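Local coordinates for protein nucleoside-diphosphate-sugar pyrophosphorylase (Vibrio cholerae, PDB 4EVW) that probably transfers a nucleotidyl group from a nucleoside triphosphate to a sugar phosphate, giving a nucleotide sugar and pyrophosphate, at residues Q20-L25 / F112-F117; H35-F40 / L70-F75; E228-G233 / T239-Q244. The protein carries 1 engineered substitution. All coordinates share one frame; numbering follows the deposited sequence.

Interaction 1: Q20-L25 / F112-F117; sequences QPKYML and FNIDTF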
ATOM      1  N   GLN A  20       6.677 -13.365  16.395  1.00 34.40           N
ATOM      2  CA  GLN A  20       5.580 -12.401  16.285  1.00 34.69           C
ATOM      3  C   GLN A  20       5.478 -11.894  14.849  1.00 34.38           C
ATOM      4  O   GLN A  20       6.473 -11.861  14.133  1.00 35.65           O
ATOM      5  CB  GLN A  20       5.846 -11.177  17.170  1.00 34.21           C
ATOM      6  CG  GLN A  20       5.832 -11.405  18.659  1.00 45.31           C
ATOM      7  CD  GLN A  20       6.039 -10.106  19.413  1.00 59.59           C
ATOM      8  OE1 GLN A  20       7.161  -9.608  19.522  1.00 63.19           O
ATOM      9  NE2 GLN A  20       4.951  -9.535  19.918  1.00 59.83           N
ATOM     10  N   PRO A  21       4.271 -11.507  14.403  1.00 32.52           N
ATOM     11  CA  PRO A  21       4.206 -10.999  13.029  1.00 31.14           C
ATOM     12  C   PRO A  21       5.047  -9.720  12.972  1.00 31.45           C
ATOM     13  O   PRO A  21       5.138  -8.978  13.951  1.00 27.55           O
ATOM     14  CB  PRO A  21       2.707 -10.767  12.800  1.00 30.90           C
ATOM     15  CG  PRO A  21       2.109 -10.751  14.180  1.00 37.65           C
ATOM     16  CD  PRO A  21       2.924 -11.752  14.938  1.00 34.96           C
ATOM     17  N   LYS A  22       5.670  -9.483  11.826  1.00 26.96           N
ATOM     18  CA  LYS A  22       6.554  -8.340  11.644  1.00 27.21           C
ATOM     19  C   LYS A  22       6.045  -6.982  12.122  1.00 24.08           C
ATOM     20  O   LYS A  22       6.810  -6.217  12.706  1.00 29.20           O
ATOM     21  CB  LYS A  22       6.982  -8.283  10.174  1.00 32.15           C
ATOM     22  CG  LYS A  22       6.985  -6.917   9.526  1.00 46.67           C
ATOM     23  CD  LYS A  22       7.223  -7.054   8.026  1.00 58.50           C
ATOM     24  CE  LYS A  22       6.224  -8.022   7.390  1.00 67.97           C
ATOM     25  NZ  LYS A  22       4.813  -7.570   7.549  1.00 74.96           N
ATOM     26  N   TYR A  23       4.769  -6.680  11.904  1.00 24.28           N
ATOM     27  CA  TYR A  23       4.255  -5.381  12.327  1.00 27.25           C
ATOM     28  C   TYR A  23       4.205  -5.185  13.845  1.00 23.17           C
ATOM     29  O   TYR A  23       4.017  -4.062  14.322  1.00 23.84           O
ATOM     30  CB  TYR A  23       2.880  -5.103  11.702  1.00 26.46           C
ATOM     31  CG  TYR A  23       1.907  -6.255  11.746  1.00 31.74           C
ATOM     32  CD1 TYR A  23       1.681  -7.044  10.617  1.00 32.76           C
ATOM     33  CD2 TYR A  23       1.211  -6.555  12.913  1.00 29.28           C
ATOM     34  CE1 TYR A  23       0.780  -8.107  10.651  1.00 30.23           C
ATOM     35  CE2 TYR A  23       0.307  -7.617  12.960  1.00 32.89           C
ATOM     36  CZ  TYR A  23       0.099  -8.387  11.828  1.00 28.39           C
ATOM     37  OH  TYR A  23      -0.789  -9.439  11.871  1.00 31.98           O
HETATM   38  N   MSE A  24       4.384  -6.267  14.602  1.00 23.60           N
HETATM   39  CA  MSE A  24       4.388  -6.174  16.063  1.00 24.36           C
HETATM   40  C   MSE A  24       5.804  -6.081  16.618  1.00 28.29           C
HETATM   41  O   MSE A  24       5.992  -5.901  17.824  1.00 28.89           O
HETATM   42  CB  MSE A  24       3.679  -7.380  16.694  1.00 26.42           C
HETATM   43  CG  MSE A  24       2.187  -7.432  16.425  1.00 32.98           C
HETATM   44 SE   MSE A  24       1.309  -8.851  17.422  1.00 50.15          SE
HETATM   45  CE  MSE A  24      -0.485  -8.657  16.721  1.00 30.59           C
ATOM     46  N   LEU A  25       6.802  -6.216  15.750  1.00 25.12           N
ATOM     47  CA  LEU A  25       8.185  -6.122  16.202  1.00 29.17           C
ATOM     48  C   LEU A  25       8.442  -4.685  16.642  1.00 28.24           C
ATOM     49  O   LEU A  25       7.809  -3.755  16.139  1.00 29.02           O
ATOM     50  CB  LEU A  25       9.149  -6.537  15.085  1.00 29.43           C
ATOM     51  CG  LEU A  25       8.965  -8.003  14.663  1.00 30.36           C
ATOM     52  CD1 LEU A  25      10.032  -8.394  13.658  1.00 36.32           C
ATOM     53  CD2 LEU A  25       9.038  -8.900  15.900  1.00 39.67           C
ATOM     54  N   PHE A 112      -1.245   1.831   1.213  1.00 17.19           N
ATOM     55  CA  PHE A 112       0.121   1.908   1.694  1.00 19.26           C
ATOM     56  C   PHE A 112       0.421   0.599   2.411  1.00 29.24           C
ATOM     57  O   PHE A 112      -0.495  -0.121   2.789  1.00 39.63           O
ATOM     58  CB  PHE A 112       0.234   3.077   2.663  1.00 23.19           C
ATOM     59  CG  PHE A 112       1.638   3.404   3.058  1.00 28.61           C
ATOM     60  CD1 PHE A 112       2.564   3.818   2.107  1.00 33.66           C
ATOM     61  CD2 PHE A 112       2.032   3.315   4.387  1.00 23.88           C
ATOM     62  CE1 PHE A 112       3.868   4.145   2.478  1.00 38.30           C
ATOM     63  CE2 PHE A 112       3.330   3.636   4.769  1.00 27.32           C
ATOM     64  CZ  PHE A 112       4.249   4.053   3.815  1.00 32.84           C
ATOM     65  N   ASN A 113       1.691   0.274   2.605  1.00 31.14           N
ATOM     66  CA  ASN A 113       1.977  -0.972   3.291  1.00 31.71           C
ATOM     67  C   ASN A 113       2.733  -0.745   4.585  1.00 29.54           C
ATOM     68  O   ASN A 113       3.468   0.234   4.746  1.00 30.60           O
ATOM     69  CB  ASN A 113       2.717  -1.936   2.367  1.00 39.69           C
ATOM     70  CG  ASN A 113       4.095  -1.462   2.019  1.00 51.64           C
ATOM     71  OD1 ASN A 113       5.049  -1.714   2.751  1.00 55.80           O
ATOM     72  ND2 ASN A 113       4.213  -0.761   0.900  1.00 55.57           N
ATOM     73  N   ILE A 114       2.541  -1.671   5.509  1.00 27.79           N
ATOM     74  CA  ILE A 114       3.143  -1.584   6.820  1.00 29.80           C
ATOM     75  C   ILE A 114       4.663  -1.822   6.836  1.00 33.29           C
ATOM     76  O   ILE A 114       5.305  -1.645   7.871  1.00 39.91           O
ATOM     77  CB  ILE A 114       2.391  -2.552   7.777  1.00 31.73           C
ATOM     78  CG1 ILE A 114       2.250  -1.912   9.154  1.00 38.20           C
ATOM     79  CG2 ILE A 114       3.079  -3.902   7.830  1.00 39.13           C
ATOM     80  CD1 ILE A 114       1.436  -0.627   9.144  1.00 31.25           C
ATOM     81  N   ASP A 115       5.232  -2.186   5.683  1.00 27.12           N
ATOM     82  CA  ASP A 115       6.677  -2.435   5.559  1.00 29.91           C
ATOM     83  C   ASP A 115       7.445  -1.170   5.195  1.00 31.26           C
ATOM     84  O   ASP A 115       8.667  -1.198   5.064  1.00 37.27           O
ATOM     85  CB  ASP A 115       6.985  -3.442   4.445  1.00 39.80           C
ATOM     86  CG  ASP A 115       6.248  -4.745   4.602  1.00 53.68           C
ATOM     87  OD1 ASP A 115       6.203  -5.274   5.730  1.00 53.31           O
ATOM     88  OD2 ASP A 115       5.729  -5.248   3.582  1.00 64.34           O
ATOM     89  N   THR A 116       6.727  -0.070   5.024  1.00 25.69           N
ATOM     90  CA  THR A 116       7.352   1.168   4.596  1.00 25.98           C
ATOM     91  C   THR A 116       7.089   2.340   5.524  1.00 23.83           C
ATOM     92  O   THR A 116       6.001   2.453   6.088  1.00 25.18           O
ATOM     93  CB  THR A 116       6.822   1.541   3.193  1.00 31.48           C
ATOM     94  OG1 THR A 116       6.910   0.396   2.336  1.00 37.99           O
ATOM     95  CG2 THR A 116       7.623   2.680   2.592  1.00 29.27           C
ATOM     96  N   PHE A 117       8.093   3.201   5.697  1.00 20.08           N
ATOM     97  CA  PHE A 117       7.914   4.401   6.509  1.00 23.68           C
ATOM     98  C   PHE A 117       8.164   5.600   5.611  1.00 26.83           C
ATOM     99  O   PHE A 117       9.161   5.663   4.880  1.00 25.03           O
ATOM    100  CB  PHE A 117       8.888   4.494   7.687  1.00 24.11           C
ATOM    101  CG  PHE A 117       9.056   3.220   8.442  1.00 25.60           C
ATOM    102  CD1 PHE A 117       8.006   2.312   8.561  1.00 23.48           C
ATOM    103  CD2 PHE A 117      10.277   2.919   9.030  1.00 30.14           C
ATOM    104  CE1 PHE A 117       8.175   1.118   9.252  1.00 27.19           C
ATOM    105  CE2 PHE A 117      10.461   1.732   9.725  1.00 28.53           C
ATOM    106  CZ  PHE A 117       9.408   0.825   9.836  1.00 25.37           C
TER
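Lys22 reaches across to Asp115, and its chain can be followed out from the backbone. CB points toward residues 112-117, and CG carries the chain on in the same general direction. From there the chain curls. Bends at chi3 (54°) and chi4 (61°) wrap its outer half around a single carboxylate oxygen. CD of Lys22 lies 3.1 Å from OD1 of Asp115, and CE of Lys22 is 3.2 Å from the same OD1. NZ of Lys22 also stops 3.2 Å from OD1 of Asp115. This is a salt bridge, but its hydrogen bond is weak. The two side chains cross at about a right angle. NZ also comes near CG2 of Ile114, whose side chain runs past the lysine in the opposite direction.

Pro21 and Lys22 form a Pro-Lys pair, and Asp115 comes a few residues after strand 109-111 of the main sheet. Both features recur in sugar nucleotidyltransferases. There the lysine and an aspartate after this strand belong to the active site, so this pair probably faces the substrate pocket here too.

Beside it is an apolar contact. CB of Tyr23 is 4.1 Å from CG2 of Ile114 and about as far from CG1. With chi1 at 45°, CG of Tyr23 sits between the backbone N and the carbonyl carbon. The ring then leads away from Ile114, and OH bonds to Thr59. CB of Pro21 lies 3.7 Å above the Tyr23 ring plane, toward the rim.

Asp115 itself stands in a type I turn from Asn113 to Thr116. OD1 of Asn113 accepts from OG1 of Thr116 at 2.8 Å. It takes a second, weak bond from the backbone N of Asp115 at 3.0 Å.

Interaction 2: H35-F40 / L70-F75; sequences HSVNSF and LGIKQF
Val37 meets Leu70 and Ile72 with one methyl, CG1. The valine and Ile72 cross at about a right angle, and CG1 of Val37 lies 3.6 Å from CD1 of Ile72. Leu70 comes in on a slant. Its CD1 is 4.1 Å from CG1 of Val37. The valine torsion explains why one methyl serves both partners: chi1 of 179° puts CG1 anti to the backbone N, out on the side of residues 70-75.

Leu70 divides its two methyls between neighbours. CD1 goes to Val37, while CD2 turns to the amide of Asn38. CD2 of Leu70 is 3.4 Å from OD1 of Asn38 and 3.8 Å from ND2 of Asn38. The methyl thus lies across the oxygen and nitrogen end of the amide, to one side of its plane. This is van der Waals contact. No hydrogen bond joins the two segments.

Each backbone has its own local feature here. Gly71 leaves helix 59-70 with a positive phi of 90° in a Schellman motif, and the chain then turns so that Ile72 points toward Val37. In the other segment, O of Ser36 accepts two bonds from one residue. OG of Ser39 gives one at 2.7 Å and N of Ser39 the other at 3.1 Å. Both donors approach from the same face of the carbonyl plane. OG of Ser39 is also bonded to the backbone N of Arg118.

Phe51 of strand 49-54 is touched by both Val37 and Ile72, so the cluster rests on the main sheet. Strand 49-54, helix 59-70 and the parallel strand 75-80 make a beta-alpha-beta crossover. The contact packs the end of helix 32-37 and the 3-10 turn after it against the C-terminal end of helix 59-70 and the loop to strand 75-80, within the Rossmann-like alpha/beta fold of nucleotidyltransferases.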
ATOM      1  N   HIS A  35       5.528   2.873  13.466  1.00 24.58           N
ATOM      2  CA  HIS A  35       6.482   3.594  12.630  1.00 26.65           C
ATOM      3  C   HIS A  35       5.872   3.857  11.256  1.00 23.11           C
ATOM      4  O   HIS A  35       6.026   4.939  10.691  1.00 23.68           O
ATOM      5  CB  HIS A  35       7.760   2.781  12.429  1.00 23.65           C
ATOM      6  CG  HIS A  35       8.707   2.839  13.585  1.00 33.70           C
ATOM      7  ND1 HIS A  35       9.341   3.999  13.971  1.00 37.33           N
ATOM      8  CD2 HIS A  35       9.156   1.870  14.417  1.00 32.29           C
ATOM      9  CE1 HIS A  35      10.142   3.744  14.990  1.00 34.69           C
ATOM     10  NE2 HIS A  35      10.048   2.458  15.279  1.00 35.63           N
ATOM     11  N   SER A  36       5.188   2.856  10.717  1.00 22.00           N
ATOM     12  CA  SER A  36       4.583   3.003   9.401  1.00 25.24           C
ATOM     13  C   SER A  36       3.358   3.909   9.389  1.00 25.59           C
ATOM     14  O   SER A  36       3.265   4.815   8.561  1.00 21.48           O
ATOM     15  CB  SER A  36       4.211   1.634   8.824  1.00 22.24           C
ATOM     16  OG  SER A  36       3.514   1.787   7.598  1.00 29.46           O
ATOM     17  N   VAL A  37       2.421   3.680  10.302  1.00 21.03           N
ATOM     18  CA  VAL A  37       1.211   4.492  10.337  1.00 19.60           C
ATOM     19  C   VAL A  37       1.502   5.940  10.716  1.00 19.01           C
ATOM     20  O   VAL A  37       0.805   6.849  10.269  1.00 20.12           O
ATOM     21  CB  VAL A  37       0.162   3.886  11.299  1.00 27.76           C
ATOM     22  CG1 VAL A  37      -1.090   4.754  11.338  1.00 25.24           C
ATOM     23  CG2 VAL A  37      -0.200   2.484  10.828  1.00 29.49           C
ATOM     24  N   ASN A  38       2.536   6.161  11.524  1.00 19.29           N
ATOM     25  CA  ASN A  38       2.882   7.525  11.911  1.00 23.71           C
ATOM     26  C   ASN A  38       3.298   8.376  10.720  1.00 22.27           C
ATOM     27  O   ASN A  38       3.374   9.604  10.822  1.00 23.06           O
ATOM     28  CB  ASN A  38       3.979   7.536  12.977  1.00 23.91           C
ATOM     29  CG  ASN A  38       3.405   7.599  14.371  1.00 35.53           C
ATOM     30  OD1 ASN A  38       2.335   8.170  14.576  1.00 36.64           O
ATOM     31  ND2 ASN A  38       4.110   7.025  15.341  1.00 39.61           N
ATOM     32  N   SER A  39       3.569   7.722   9.594  1.00 20.98           N
ATOM     33  CA  SER A  39       3.921   8.431   8.368  1.00 25.67           C
ATOM     34  C   SER A  39       2.812   9.437   8.101  1.00 21.89           C
ATOM     35  O   SER A  39       3.057  10.546   7.632  1.00 22.15           O
ATOM     36  CB  SER A  39       3.967   7.470   7.174  1.00 21.42           C
ATOM     37  OG  SER A  39       4.984   6.493   7.307  1.00 25.26           O
ATOM     38  N   PHE A  40       1.585   9.029   8.412  1.00 20.20           N
ATOM     39  CA  PHE A  40       0.395   9.842   8.170  1.00 21.88           C
ATOM     40  C   PHE A  40      -0.137  10.642   9.354  1.00 22.21           C
ATOM     41  O   PHE A  40      -1.322  10.988   9.389  1.00 22.09           O
ATOM     42  CB  PHE A  40      -0.721   8.939   7.654  1.00 18.49           C
ATOM     43  CG  PHE A  40      -0.327   8.130   6.459  1.00 21.75           C
ATOM     44  CD1 PHE A  40       0.148   6.829   6.601  1.00 24.06           C
ATOM     45  CD2 PHE A  40      -0.407   8.681   5.187  1.00 27.03           C
ATOM     46  CE1 PHE A  40       0.539   6.090   5.482  1.00 28.44           C
ATOM     47  CE2 PHE A  40      -0.022   7.955   4.068  1.00 29.17           C
ATOM     48  CZ  PHE A  40       0.452   6.661   4.212  1.00 27.26           C
ATOM     49  N   LEU A  70      -2.600   6.209  18.986  1.00 29.02           N
ATOM     50  CA  LEU A  70      -1.943   7.159  18.093  1.00 30.60           C
ATOM     51  C   LEU A  70      -2.795   8.405  17.920  1.00 29.47           C
ATOM     52  O   LEU A  70      -2.314   9.448  17.477  1.00 29.44           O
ATOM     53  CB  LEU A  70      -1.698   6.515  16.729  1.00 27.26           C
ATOM     54  CG  LEU A  70      -0.558   5.499  16.689  1.00 33.85           C
ATOM     55  CD1 LEU A  70      -0.572   4.727  15.380  1.00 33.87           C
ATOM     56  CD2 LEU A  70       0.755   6.236  16.863  1.00 40.39           C
ATOM     57  N   GLY A  71      -4.069   8.287  18.270  1.00 26.75           N
ATOM     58  CA  GLY A  71      -4.969   9.411  18.138  1.00 29.17           C
ATOM     59  C   GLY A  71      -5.659   9.455  16.788  1.00 25.62           C
ATOM     60  O   GLY A  71      -6.076  10.519  16.347  1.00 23.36           O
ATOM     61  N   ILE A  72      -5.778   8.314  16.118  1.00 18.86           N
ATOM     62  CA  ILE A  72      -6.467   8.303  14.830  1.00 18.33           C
ATOM     63  C   ILE A  72      -7.948   8.384  15.188  1.00 25.76           C
ATOM     64  O   ILE A  72      -8.499   7.480  15.808  1.00 24.04           O
ATOM     65  CB  ILE A  72      -6.153   7.017  14.036  1.00 21.30           C
ATOM     66  CG1 ILE A  72      -4.654   6.976  13.713  1.00 24.98           C
ATOM     67  CG2 ILE A  72      -6.951   6.992  12.739  1.00 19.86           C
ATOM     68  CD1 ILE A  72      -4.195   5.717  12.992  1.00 23.25           C
ATOM     69  N   LYS A  73      -8.582   9.485  14.803  1.00 27.19           N
ATOM     70  CA  LYS A  73      -9.974   9.719  15.159  1.00 30.19           C
ATOM     71  C   LYS A  73     -11.038   8.910  14.433  1.00 28.14           C
ATOM     72  O   LYS A  73     -12.116   8.682  14.978  1.00 27.53           O
ATOM     73  CB  LYS A  73     -10.266  11.219  15.063  1.00 27.54           C
ATOM     74  CG  LYS A  73      -9.433  12.028  16.061  1.00 30.94           C
ATOM     75  CD  LYS A  73      -9.553  11.416  17.464  1.00 35.74           C
ATOM     76  CE  LYS A  73      -8.635  12.083  18.483  1.00 46.36           C
ATOM     77  NZ  LYS A  73      -8.758  11.436  19.828  1.00 52.48           N
ATOM     78  N   GLN A  74     -10.757   8.476  13.210  1.00 20.83           N
ATOM     79  CA  GLN A  74     -11.724   7.660  12.493  1.00 22.50           C
ATOM     80  C   GLN A  74     -11.015   6.518  11.798  1.00 23.97           C
ATOM     81  O   GLN A  74     -10.202   6.728  10.896  1.00 22.40           O
ATOM     82  CB  GLN A  74     -12.504   8.482  11.460  1.00 27.43           C
ATOM     83  CG  GLN A  74     -13.624   9.336  12.039  1.00 40.31           C
ATOM     84  CD  GLN A  74     -14.613   8.543  12.892  1.00 46.42           C
ATOM     85  OE1 GLN A  74     -15.146   7.512  12.467  1.00 39.11           O
ATOM     86  NE2 GLN A  74     -14.870   9.033  14.100  1.00 42.84           N
ATOM     87  N   PHE A  75     -11.298   5.302  12.239  1.00 19.97           N
ATOM     88  CA  PHE A  75     -10.682   4.162  11.595  1.00 23.28           C
ATOM     89  C   PHE A  75     -11.585   2.954  11.628  1.00 22.20           C
ATOM     90  O   PHE A  75     -12.482   2.834  12.472  1.00 23.51           O
ATOM     91  CB  PHE A  75      -9.302   3.862  12.203  1.00 19.78           C
ATOM     92  CG  PHE A  75      -9.338   3.350  13.617  1.00 27.04           C
ATOM     93  CD1 PHE A  75      -9.439   1.986  13.875  1.00 25.27           C
ATOM     94  CD2 PHE A  75      -9.252   4.232  14.692  1.00 22.36           C
ATOM     95  CE1 PHE A  75      -9.449   1.506  15.186  1.00 25.83           C
ATOM     96  CE2 PHE A  75      -9.263   3.764  16.006  1.00 25.03           C
ATOM     97  CZ  PHE A  75      -9.360   2.399  16.254  1.00 27.19           C
TER

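Interaction 3: E228-G233 / T239-Q244; sequences EVIFCG and TDFLRQ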
ATOM      1  N   GLU A 228      13.542  10.067   1.933  1.00 22.93           N
ATOM      2  CA  GLU A 228      12.193  10.288   2.450  1.00 23.41           C
ATOM      3  C   GLU A 228      11.420   8.986   2.646  1.00 23.11           C
ATOM      4  O   GLU A 228      10.286   8.997   3.123  1.00 24.48           O
ATOM      5  CB  GLU A 228      11.422  11.224   1.514  1.00 24.76           C
ATOM      6  CG  GLU A 228      12.002  12.638   1.475  1.00 27.54           C
ATOM      7  CD  GLU A 228      11.205  13.580   0.592  1.00 38.35           C
ATOM      8  OE1 GLU A 228      11.204  13.392  -0.645  1.00 37.43           O
ATOM      9  OE2 GLU A 228      10.576  14.510   1.137  1.00 42.05           O
ATOM     10  N   VAL A 229      12.035   7.869   2.275  1.00 22.57           N
ATOM     11  CA  VAL A 229      11.390   6.571   2.429  1.00 24.71           C
ATOM     12  C   VAL A 229      12.341   5.571   3.084  1.00 26.23           C
ATOM     13  O   VAL A 229      13.529   5.515   2.761  1.00 26.57           O
ATOM     14  CB  VAL A 229      10.891   6.018   1.058  1.00 25.21           C
ATOM     15  CG1 VAL A 229      12.059   5.802   0.104  1.00 26.80           C
ATOM     16  CG2 VAL A 229      10.123   4.715   1.271  1.00 29.36           C
ATOM     17  N   ILE A 230      11.820   4.814   4.044  1.00 24.98           N
ATOM     18  CA  ILE A 230      12.613   3.804   4.740  1.00 24.03           C
ATOM     19  C   ILE A 230      11.887   2.481   4.577  1.00 23.54           C
ATOM     20  O   ILE A 230      10.705   2.375   4.900  1.00 25.59           O
ATOM     21  CB  ILE A 230      12.743   4.122   6.243  1.00 29.16           C
ATOM     22  CG1 ILE A 230      13.512   5.433   6.426  1.00 34.15           C
ATOM     23  CG2 ILE A 230      13.455   2.972   6.963  1.00 27.34           C
ATOM     24  CD1 ILE A 230      13.271   6.102   7.759  1.00 37.18           C
ATOM     25  N   PHE A 231      12.584   1.483   4.055  1.00 25.05           N
ATOM     26  CA  PHE A 231      11.982   0.172   3.865  1.00 26.96           C
ATOM     27  C   PHE A 231      12.395  -0.743   5.006  1.00 27.36           C
ATOM     28  O   PHE A 231      13.561  -0.779   5.397  1.00 28.99           O
ATOM     29  CB  PHE A 231      12.420  -0.420   2.529  1.00 27.70           C
ATOM     30  CG  PHE A 231      11.983   0.388   1.341  1.00 28.81           C
ATOM     31  CD1 PHE A 231      10.641   0.457   0.984  1.00 29.00           C
ATOM     32  CD2 PHE A 231      12.914   1.089   0.586  1.00 29.42           C
ATOM     33  CE1 PHE A 231      10.235   1.216  -0.111  1.00 32.73           C
ATOM     34  CE2 PHE A 231      12.521   1.851  -0.508  1.00 26.85           C
ATOM     35  CZ  PHE A 231      11.178   1.914  -0.859  1.00 29.02           C
ATOM     36  N   CYS A 232      11.426  -1.480   5.532  1.00 25.34           N
ATOM     37  CA  CYS A 232      11.667  -2.383   6.645  1.00 28.91           C
ATOM     38  C   CYS A 232      10.806  -3.624   6.406  1.00 33.40           C
ATOM     39  O   CYS A 232      10.042  -4.038   7.275  1.00 36.16           O
ATOM     40  CB  CYS A 232      11.254  -1.682   7.939  1.00 30.64           C
ATOM     41  SG  CYS A 232      12.017  -2.329   9.429  1.00 33.39           S
ATOM     42  N   GLY A 233      10.941  -4.206   5.217  1.00 30.39           N
ATOM     43  CA  GLY A 233      10.135  -5.359   4.855  1.00 33.41           C
ATOM     44  C   GLY A 233      10.777  -6.735   4.890  1.00 30.81           C
ATOM     45  O   GLY A 233      10.081  -7.737   4.728  1.00 29.10           O
ATOM     46  N   THR A 239      17.015  -5.228  10.792  1.00 33.65           N
ATOM     47  CA  THR A 239      18.267  -5.187  11.541  1.00 40.04           C
ATOM     48  C   THR A 239      18.946  -3.842  11.296  1.00 38.80           C
ATOM     49  O   THR A 239      19.422  -3.200  12.233  1.00 36.47           O
ATOM     50  CB  THR A 239      19.214  -6.327  11.102  1.00 42.09           C
ATOM     51  OG1 THR A 239      18.630  -7.588  11.449  1.00 44.43           O
ATOM     52  CG2 THR A 239      20.570  -6.199  11.783  1.00 52.74           C
ATOM     53  N   ASP A 240      18.977  -3.414  10.036  1.00 37.90           N
ATOM     54  CA  ASP A 240      19.593  -2.138   9.683  1.00 42.11           C
ATOM     55  C   ASP A 240      18.870  -0.978  10.358  1.00 43.13           C
ATOM     56  O   ASP A 240      19.503  -0.029  10.818  1.00 40.60           O
ATOM     57  CB  ASP A 240      19.584  -1.925   8.165  1.00 49.99           C
ATOM     58  CG  ASP A 240      20.459  -2.922   7.428  1.00 65.39           C
ATOM     59  OD1 ASP A 240      21.442  -3.406   8.027  1.00 69.87           O
ATOM     60  OD2 ASP A 240      20.172  -3.208   6.245  1.00 69.83           O
ATOM     61  N   PHE A 241      17.542  -1.052  10.413  1.00 36.04           N
ATOM     62  CA  PHE A 241      16.752   0.002  11.043  1.00 32.64           C
ATOM     63  C   PHE A 241      17.048   0.042  12.535  1.00 37.97           C
ATOM     64  O   PHE A 241      17.030   1.105  13.156  1.00 44.68           O
ATOM     65  CB  PHE A 241      15.258  -0.244  10.817  1.00 33.28           C
ATOM     66  CG  PHE A 241      14.374   0.838  11.370  1.00 38.07           C
ATOM     67  CD1 PHE A 241      14.513   2.158  10.946  1.00 35.06           C
ATOM     68  CD2 PHE A 241      13.389   0.534  12.307  1.00 40.40           C
ATOM     69  CE1 PHE A 241      13.684   3.159  11.449  1.00 35.52           C
ATOM     70  CE2 PHE A 241      12.554   1.527  12.815  1.00 37.76           C
ATOM     71  CZ  PHE A 241      12.702   2.844  12.385  1.00 36.69           C
ATOM     72  N   LEU A 242      17.323  -1.126  13.107  1.00 34.12           N
ATOM     73  CA  LEU A 242      17.634  -1.235  14.528  1.00 44.01           C
ATOM     74  C   LEU A 242      18.956  -0.533  14.867  1.00 54.06           C
ATOM     75  O   LEU A 242      19.129  -0.028  15.976  1.00 55.61           O
ATOM     76  CB  LEU A 242      17.700  -2.713  14.928  1.00 47.48           C
ATOM     77  CG  LEU A 242      16.728  -3.241  15.992  1.00 51.40           C
ATOM     78  CD1 LEU A 242      15.512  -2.342  16.108  1.00 40.26           C
ATOM     79  CD2 LEU A 242      16.319  -4.660  15.629  1.00 50.35           C
ATOM     80  N   ARG A 243      19.881  -0.496  13.911  1.00 54.67           N
ATOM     81  CA  ARG A 243      21.174   0.151  14.132  1.00 59.79           C
ATOM     82  C   ARG A 243      21.117   1.663  13.922  1.00 66.01           C
ATOM     83  O   ARG A 243      21.907   2.404  14.504  1.00 73.28           O
ATOM     84  CB  ARG A 243      22.241  -0.426  13.198  1.00 60.52           C
ATOM     85  CG  ARG A 243      22.513  -1.912  13.356  1.00 66.95           C
ATOM     86  CD  ARG A 243      23.767  -2.289  12.581  1.00 71.63           C
ATOM     87  NE  ARG A 243      23.781  -1.684  11.252  1.00 77.65           N
ATOM     88  CZ  ARG A 243      23.461  -2.318  10.128  1.00 79.29           C
ATOM     89  NH1 ARG A 243      23.102  -3.596  10.159  1.00 78.40           N
ATOM     90  NH2 ARG A 243      23.494  -1.670   8.970  1.00 78.87           N
ATOM     91  N   GLN A 244      20.190   2.116  13.085  1.00 65.37           N
ATOM     92  CA  GLN A 244      20.053   3.541  12.797  1.00 69.17           C
ATOM     93  C   GLN A 244      19.721   4.364  14.040  1.00 73.29           C
ATOM     94  O   GLN A 244      18.696   5.076  14.013  1.00 74.32           O
ATOM     95  CB  GLN A 244      18.985   3.753  11.721  1.00 68.75           C
ATOM     96  CG  GLN A 244      19.370   3.174  10.371  1.00 70.09           C
ATOM     97  CD  GLN A 244      20.729   3.659   9.910  1.00 75.94           C
ATOM     98  OE1 GLN A 244      20.964   4.863   9.803  1.00 78.19           O
ATOM     99  NE2 GLN A 244      21.632   2.727   9.637  1.00 78.94           N
TER
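The chain runs from strand 230-231 through a short connection into helix 235-243, and the two backbones come nearest at Cys232 and Phe241, whose CA atoms are 7.1 Å apart. This is a beta-alpha unit: strand 230-231, a short turn, and the last helix of the modelled chain. The strand pairs with 116-117 in a small two-stranded antiparallel sheet, separate from the main one.

Phe241 carries the helix side of the contact. Its chi1 of -177° sets CG opposite the backbone N and extends the ring toward the strand. Ile230 and Cys232, two positions apart, both point at it. CG2 of Ile230 comes within 4.2 Å of CD1 of Phe241. SG of Cys232 sits 4.1 Å from CB of Phe241, at the base of the side chain. Both approaches are oblique to the ring. No hydrogen bond crosses the contact, which rests on apolar and sulfur-aromatic touches.

More aromatic groups gather at the same ring. His28 and His35 each meet Phe241 edge-to-face, and Phe117 packs with planes about 60° apart. Outside this cluster, Asp240 and Arg243 form a salt bridge along the helix, with OD1 of Asp240 2.7 Å from NH1 of Arg243, but the arginine is poorly ordered.

SG of Cys232 lies 5.1 Å from the centroid of the Phe241 ring, 46° off the ring normal.

Along the chain, both segments of interaction 2 fall between the two halves of interaction 1. Interaction 3 follows at the C-terminal end. The centres of interactions 1 and 2 are about 13 Å apart, those of 1 and 3 about 11 Å, and those of 2 and 3 about 19 Å. Residues 112-117 are the common element. Ser36 OG bonds to Thr116 O and weakly to Asn113 O, tying helix 32-37 to the turn. Strand 116-117 pairs with 230-231 through backbone bonds. The turn with Asp115, which in relatives lies at the active site, is thus held between helix 32-37 and segment 228-233, while helix 235-243 packs on Phe117.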